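Local atomic coordinates of NS3-like protein (Alongshan virus, PDB entry 6M40), a protein that probably unwinds RNA at the expense of ATP, this chain being the NS3-like helicase region of a longer viral protein. Residues 329-341 against 354-368. Numbering follows the deposited sequence.
Sequences TLLEANMCLRALD and AMLRLQPSKDQVYRW
Met-355, a selenomethionine, lays its side chain over helix 329-339 as a knob in the hole formed by Leu-331, Asn-334, Met-335 and Arg-338. The helices are consistent with the helical third domain of flavivirus NS3 helicases; here 329-339 packs against the end of helix 354-357, the loop 358-361 and the start of helix 362-368. CG of Met-355 meets CD1 of Leu-331 at 3.5 Å, and its SE and CE both lie against CB of Asn-334, with SE at 3.5 Å. A bend at the last torsion (chi3 68°) turns the methyl onto the guanidinium of Arg-338, with CE of Met-355 centred 3.2 Å above that plane. Leu-356 CD2 comes to the edge of the same group, while NE of Arg-338 forms a salt bridge with Glu-344.

The loop 358-361 is met by Met-335, also a selenomethionine: its CE rests on CD and CG of the Pro-360 ring, the two side chains crossing at about a right angle, and lies 3.7 Å from CB of Leu-358. Beyond Pro-360, Ser-361 is the N-cap of helix 362-368, whose axis passes 9.0 Å from that of 329-339 at 127° between their directions. The backbones come nearest at Ala-339, whose CA is 4.7 Å from CA of Lys-362; its CB rests against Lys-362 N, Pro-360 O and Val-365 CG1.

One turn on from Val-365, the Trp-368 ring meets Glu-332 and Cys-336. OE1 of Glu-332 approaches CZ2 of Trp-368 (3.9 Å) with the planes 76° apart, while OE2 is salt-bridged to Arg-411. Cys-336 makes an oblique sulfur-aromatic contact with that indole, SG lying 3.5 Å from CZ3 of Trp-368.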
loop_
_atom_site.group_PDB
_atom_site.type_symbol
_atom_site.label_atom_id
_atom_site.label_comp_id
_atom_site.label_asym_id
_atom_site.label_seq_id
_atom_site.Cartn_x
_atom_site.Cartn_y
_atom_site.Cartn_z
ATOM N N THR A 329 -10.125 4.990 -2.056
ATOM C CA THR A 329 -9.520 3.768 -2.564
ATOM C C THR A 329 -10.507 2.618 -2.526
ATOM O O THR A 329 -10.482 1.752 -3.404
ATOM C CB THR A 329 -8.267 3.401 -1.774
ATOM O OG1 THR A 329 -8.523 3.473 -0.366
ATOM C CG2 THR A 329 -7.108 4.329 -2.133
ATOM N N LEU A 330 -11.413 2.621 -1.553
ATOM C CA LEU A 330 -12.429 1.577 -1.508
ATOM C C LEU A 330 -13.496 1.816 -2.571
ATOM O O LEU A 330 -14.141 0.865 -3.029
ATOM C CB LEU A 330 -13.038 1.519 -0.115
ATOM C CG LEU A 330 -13.584 0.179 0.381
ATOM C CD1 LEU A 330 -12.627 -0.989 0.162
ATOM C CD2 LEU A 330 -13.903 0.314 1.857
ATOM N N LEU A 331 -13.671 3.066 -2.998
ATOM C CA LEU A 331 -14.558 3.340 -4.121
ATOM C C LEU A 331 -13.966 2.829 -5.431
ATOM O O LEU A 331 -14.620 2.083 -6.167
ATOM C CB LEU A 331 -14.859 4.839 -4.209
ATOM C CG LEU A 331 -15.544 5.325 -5.492
ATOM C CD1 LEU A 331 -16.927 4.703 -5.653
ATOM C CD2 LEU A 331 -15.637 6.844 -5.509
ATOM N N GLU A 332 -12.722 3.209 -5.745
ATOM C CA GLU A 332 -12.150 2.808 -7.029
ATOM C C GLU A 332 -11.992 1.293 -7.113
ATOM O O GLU A 332 -12.171 0.713 -8.188
ATOM C CB GLU A 332 -10.810 3.512 -7.263
ATOM C CG GLU A 332 -10.870 5.016 -6.984
ATOM C CD GLU A 332 -9.835 5.858 -7.710
ATOM O OE1 GLU A 332 -8.629 5.582 -7.593
ATOM O OE2 GLU A 332 -10.241 6.823 -8.382
ATOM N N ALA A 333 -11.693 0.632 -5.995
ATOM C CA ALA A 333 -11.582 -0.822 -6.022
ATOM C C ALA A 333 -12.928 -1.479 -6.326
ATOM O O ALA A 333 -13.012 -2.378 -7.173
ATOM C CB ALA A 333 -11.012 -1.336 -4.699
ATOM N N ASN A 334 -13.995 -1.035 -5.653
ATOM C CA ASN A 334 -15.316 -1.615 -5.881
ATOM C C ASN A 334 -15.825 -1.269 -7.275
ATOM O O ASN A 334 -16.471 -2.093 -7.928
ATOM C CB ASN A 334 -16.307 -1.131 -4.818
ATOM C CG ASN A 334 -16.257 -1.957 -3.528
ATOM O OD1 ASN A 334 -16.006 -3.162 -3.547
ATOM N ND2 ASN A 334 -16.508 -1.299 -2.396
HETATM N N MSE A 335 -15.552 -0.058 -7.751
HETATM C CA MSE A 335 -15.958 0.320 -9.097
HETATM C C MSE A 335 -15.387 -0.669 -10.112
HETATM O O MSE A 335 -16.097 -1.144 -10.989
HETATM C CB MSE A 335 -15.512 1.744 -9.414
HETATM C CG MSE A 335 -16.389 2.812 -8.791
HETATM SE SE MSE A 335 -15.635 4.591 -9.109
HETATM C CE MSE A 335 -15.929 4.739 -11.066
ATOM N N CYS A 336 -14.098 -0.986 -9.971
ATOM C CA CYS A 336 -13.468 -1.959 -10.855
ATOM C C CYS A 336 -14.036 -3.350 -10.645
ATOM O O CYS A 336 -14.250 -4.087 -11.608
ATOM C CB CYS A 336 -11.958 -2.012 -10.621
ATOM S SG CYS A 336 -11.097 -0.455 -10.782
ATOM N N LEU A 337 -14.238 -3.743 -9.386
ATOM C CA LEU A 337 -14.748 -5.076 -9.097
ATOM C C LEU A 337 -16.152 -5.260 -9.653
ATOM O O LEU A 337 -16.516 -6.368 -10.055
ATOM C CB LEU A 337 -14.732 -5.324 -7.587
ATOM C CG LEU A 337 -13.363 -5.447 -6.904
ATOM C CD1 LEU A 337 -13.475 -5.266 -5.388
ATOM C CD2 LEU A 337 -12.723 -6.787 -7.212
ATOM N N ARG A 338 -16.949 -4.188 -9.706
ATOM C CA ARG A 338 -18.314 -4.340 -10.194
ATOM C C ARG A 338 -18.346 -4.482 -11.713
ATOM O O ARG A 338 -19.117 -5.287 -12.247
ATOM C CB ARG A 338 -19.175 -3.159 -9.743
ATOM C CG ARG A 338 -20.650 -3.416 -9.937
ATOM C CD ARG A 338 -21.497 -2.313 -9.364
ATOM N NE ARG A 338 -21.818 -2.502 -7.953
ATOM C CZ ARG A 338 -22.553 -1.648 -7.247
ATOM N NH1 ARG A 338 -23.017 -0.545 -7.820
ATOM N NH2 ARG A 338 -22.807 -1.874 -5.970
ATOM N N ALA A 339 -17.534 -3.686 -12.418
ATOM C CA ALA A 339 -17.412 -3.829 -13.865
ATOM C C ALA A 339 -16.977 -5.233 -14.249
ATOM O O ALA A 339 -17.500 -5.810 -15.211
ATOM C CB ALA A 339 -16.423 -2.800 -14.409
ATOM N N LEU A 340 -16.013 -5.794 -13.522
ATOM C CA LEU A 340 -15.555 -7.153 -13.764
ATOM C C LEU A 340 -16.437 -8.202 -13.103
ATOM O O LEU A 340 -16.121 -9.392 -13.195
ATOM C CB LEU A 340 -14.122 -7.318 -13.264
ATOM C CG LEU A 340 -13.080 -6.277 -13.675
ATOM C CD1 LEU A 340 -11.968 -6.267 -12.651
ATOM C CD2 LEU A 340 -12.512 -6.549 -15.056
ATOM N N ASP A 341 -17.517 -7.795 -12.429
ATOM C CA ASP A 341 -18.466 -8.735 -11.833
ATOM C C ASP A 341 -17.750 -9.715 -10.911
ATOM O O ASP A 341 -17.911 -10.938 -10.998
ATOM C CB ASP A 341 -19.257 -9.465 -12.919
ATOM C CG ASP A 341 -20.523 -8.712 -13.329
ATOM O OD1 ASP A 341 -21.488 -8.666 -12.527
ATOM O OD2 ASP A 341 -20.539 -8.150 -14.446
ATOM N N ALA A 354 -21.909 6.545 -4.372
ATOM C CA ALA A 354 -21.033 7.026 -5.428
ATOM C C ALA A 354 -20.832 5.973 -6.515
ATOM O O ALA A 354 -20.633 6.322 -7.685
ATOM C CB ALA A 354 -19.693 7.460 -4.834
HETATM N N MSE A 355 -20.917 4.693 -6.174
HETATM C CA MSE A 355 -20.808 3.644 -7.187
HETATM C C MSE A 355 -22.032 3.589 -8.096
HETATM O O MSE A 355 -22.048 2.839 -9.068
HETATM C CB MSE A 355 -20.612 2.284 -6.530
HETATM C CG MSE A 355 -19.269 2.084 -5.870
HETATM SE SE MSE A 355 -19.359 0.519 -4.726
HETATM C CE MSE A 355 -19.563 -0.842 -6.117
ATOM N N LEU A 356 -23.059 4.373 -7.767
ATOM C CA LEU A 356 -24.238 4.488 -8.618
ATOM C C LEU A 356 -24.117 5.658 -9.585
ATOM O O LEU A 356 -24.481 5.535 -10.758
ATOM C CB LEU A 356 -25.491 4.659 -7.765
ATOM C CG LEU A 356 -25.788 3.569 -6.734
ATOM C CD1 LEU A 356 -27.103 3.875 -6.053
ATOM C CD2 LEU A 356 -25.799 2.185 -7.338
ATOM N N ARG A 357 -23.614 6.798 -9.109
ATOM C CA ARG A 357 -23.368 7.916 -10.010
ATOM C C ARG A 357 -22.258 7.604 -10.999
ATOM O O ARG A 357 -22.287 8.076 -12.143
ATOM C CB ARG A 357 -23.011 9.167 -9.219
ATOM C CG ARG A 357 -23.951 9.429 -8.074
ATOM C CD ARG A 357 -23.804 10.835 -7.534
ATOM N NE ARG A 357 -24.949 11.196 -6.710
ATOM C CZ ARG A 357 -25.220 12.429 -6.304
ATOM N NH1 ARG A 357 -24.430 13.433 -6.638
ATOM N NH2 ARG A 357 -26.288 12.657 -5.563
ATOM N N LEU A 358 -21.283 6.805 -10.588
ATOM C CA LEU A 358 -20.117 6.482 -11.397
ATOM C C LEU A 358 -20.110 4.980 -11.625
ATOM O O LEU A 358 -20.001 4.200 -10.672
ATOM C CB LEU A 358 -18.840 6.946 -10.704
ATOM C CG LEU A 358 -18.852 8.400 -10.225
ATOM C CD1 LEU A 358 -17.779 8.625 -9.178
ATOM C CD2 LEU A 358 -18.697 9.355 -11.382
ATOM N N GLN A 359 -20.226 4.576 -12.887
ATOM C CA GLN A 359 -20.297 3.167 -13.252
ATOM C C GLN A 359 -19.478 2.974 -14.516
ATOM O O GLN A 359 -20.006 3.044 -15.633
ATOM C CB GLN A 359 -21.736 2.721 -13.479
ATOM C CG GLN A 359 -22.703 3.115 -12.400
ATOM C CD GLN A 359 -24.118 2.736 -12.779
ATOM O OE1 GLN A 359 -24.332 1.778 -13.518
ATOM N NE2 GLN A 359 -25.088 3.491 -12.295
ATOM N N PRO A 360 -18.179 2.743 -14.384
ATOM C CA PRO A 360 -17.364 2.450 -15.565
ATOM C C PRO A 360 -17.709 1.084 -16.132
ATOM O O PRO A 360 -18.359 0.252 -15.491
ATOM C CB PRO A 360 -15.930 2.499 -15.033
ATOM C CG PRO A 360 -16.064 2.159 -13.581
ATOM C CD PRO A 360 -17.395 2.701 -13.138
ATOM N N SER A 361 -17.294 0.876 -17.370
ATOM C CA SER A 361 -17.509 -0.377 -18.070
ATOM C C SER A 361 -16.250 -1.219 -17.990
ATOM O O SER A 361 -15.147 -0.700 -17.783
ATOM C CB SER A 361 -17.888 -0.104 -19.519
ATOM O OG SER A 361 -17.095 0.949 -20.036
ATOM N N LYS A 362 -16.432 -2.529 -18.139
ATOM C CA LYS A 362 -15.325 -3.472 -18.087
ATOM C C LYS A 362 -14.079 -2.905 -18.770
ATOM O O LYS A 362 -12.980 -2.974 -18.213
ATOM C CB LYS A 362 -15.750 -4.799 -18.718
ATOM C CG LYS A 362 -14.763 -5.950 -18.572
ATOM C CD LYS A 362 -15.328 -7.256 -19.147
ATOM C CE LYS A 362 -14.314 -8.390 -19.015
ATOM N NZ LYS A 362 -14.460 -9.471 -20.030
ATOM N N ASP A 363 -14.236 -2.286 -19.942
ATOM C CA ASP A 363 -13.064 -1.841 -20.689
ATOM C C ASP A 363 -12.520 -0.504 -20.199
ATOM O O ASP A 363 -11.304 -0.298 -20.217
ATOM C CB ASP A 363 -13.368 -1.764 -22.192
ATOM C CG ASP A 363 -14.839 -1.657 -22.501
ATOM O OD1 ASP A 363 -15.522 -0.844 -21.860
ATOM O OD2 ASP A 363 -15.307 -2.381 -23.396
ATOM N N GLN A 364 -13.378 0.413 -19.754
ATOM C CA GLN A 364 -12.847 1.607 -19.113
ATOM C C GLN A 364 -11.953 1.268 -17.928
ATOM O O GLN A 364 -10.994 1.992 -17.676
ATOM C CB GLN A 364 -13.958 2.529 -18.637
ATOM C CG GLN A 364 -14.860 3.083 -19.721
ATOM C CD GLN A 364 -15.898 4.032 -19.159
ATOM O OE1 GLN A 364 -16.851 3.606 -18.514
ATOM N NE2 GLN A 364 -15.709 5.325 -19.387
ATOM N N VAL A 365 -12.238 0.182 -17.195
ATOM C CA VAL A 365 -11.361 -0.148 -16.076
ATOM C C VAL A 365 -10.169 -0.971 -16.549
ATOM O O VAL A 365 -9.103 -0.886 -15.947
ATOM C CB VAL A 365 -12.128 -0.837 -14.922
ATOM C CG1 VAL A 365 -13.507 -0.196 -14.686
ATOM C CG2 VAL A 365 -12.253 -2.353 -15.109
ATOM N N TYR A 366 -10.293 -1.715 -17.657
ATOM C CA TYR A 366 -9.132 -2.330 -18.273
ATOM C C TYR A 366 -8.154 -1.268 -18.735
ATOM O O TYR A 366 -6.962 -1.305 -18.394
ATOM C CB TYR A 366 -9.550 -3.199 -19.448
ATOM C CG TYR A 366 -9.761 -4.668 -19.105
ATOM C CD1 TYR A 366 -9.556 -5.157 -17.812
ATOM C CD2 TYR A 366 -10.127 -5.578 -20.085
ATOM C CE1 TYR A 366 -9.724 -6.490 -17.513
ATOM C CE2 TYR A 366 -10.296 -6.924 -19.783
ATOM C CZ TYR A 366 -10.090 -7.369 -18.501
ATOM O OH TYR A 366 -10.265 -8.707 -18.228
ATOM N N ARG A 367 -8.626 -0.307 -19.526
ATOM C CA ARG A 367 -7.690 0.726 -20.022
ATOM C C ARG A 367 -6.960 1.444 -18.859
ATOM O O ARG A 367 -5.774 1.828 -18.962
ATOM C CB ARG A 367 -8.431 1.709 -20.920
ATOM C CG ARG A 367 -8.972 1.018 -22.212
ATOM C CD ARG A 367 -7.816 0.289 -22.951
ATOM N NE ARG A 367 -6.754 1.254 -23.280
ATOM C CZ ARG A 367 -6.791 2.048 -24.350
ATOM N NH1 ARG A 367 -7.864 1.977 -25.185
ATOM N NH2 ARG A 367 -5.795 2.930 -24.569
ATOM N N TRP A 368 -7.681 1.679 -17.769
ATOM C CA TRP A 368 -7.077 2.274 -16.593
ATOM C C TRP A 368 -6.022 1.351 -16.000
ATOM O O TRP A 368 -4.906 1.781 -15.675
ATOM C CB TRP A 368 -8.154 2.593 -15.569
ATOM C CG TRP A 368 -7.707 3.313 -14.358
ATOM C CD1 TRP A 368 -7.125 4.537 -14.307
ATOM C CD2 TRP A 368 -7.858 2.879 -13.002
ATOM N NE1 TRP A 368 -6.883 4.892 -13.005
ATOM C CE2 TRP A 368 -7.318 3.886 -12.183
ATOM C CE3 TRP A 368 -8.379 1.728 -12.400
ATOM C CZ2 TRP A 368 -7.292 3.786 -10.797
ATOM C CZ3 TRP A 368 -8.345 1.627 -11.016
ATOM C CH2 TRP A 368 -7.809 2.652 -10.234
#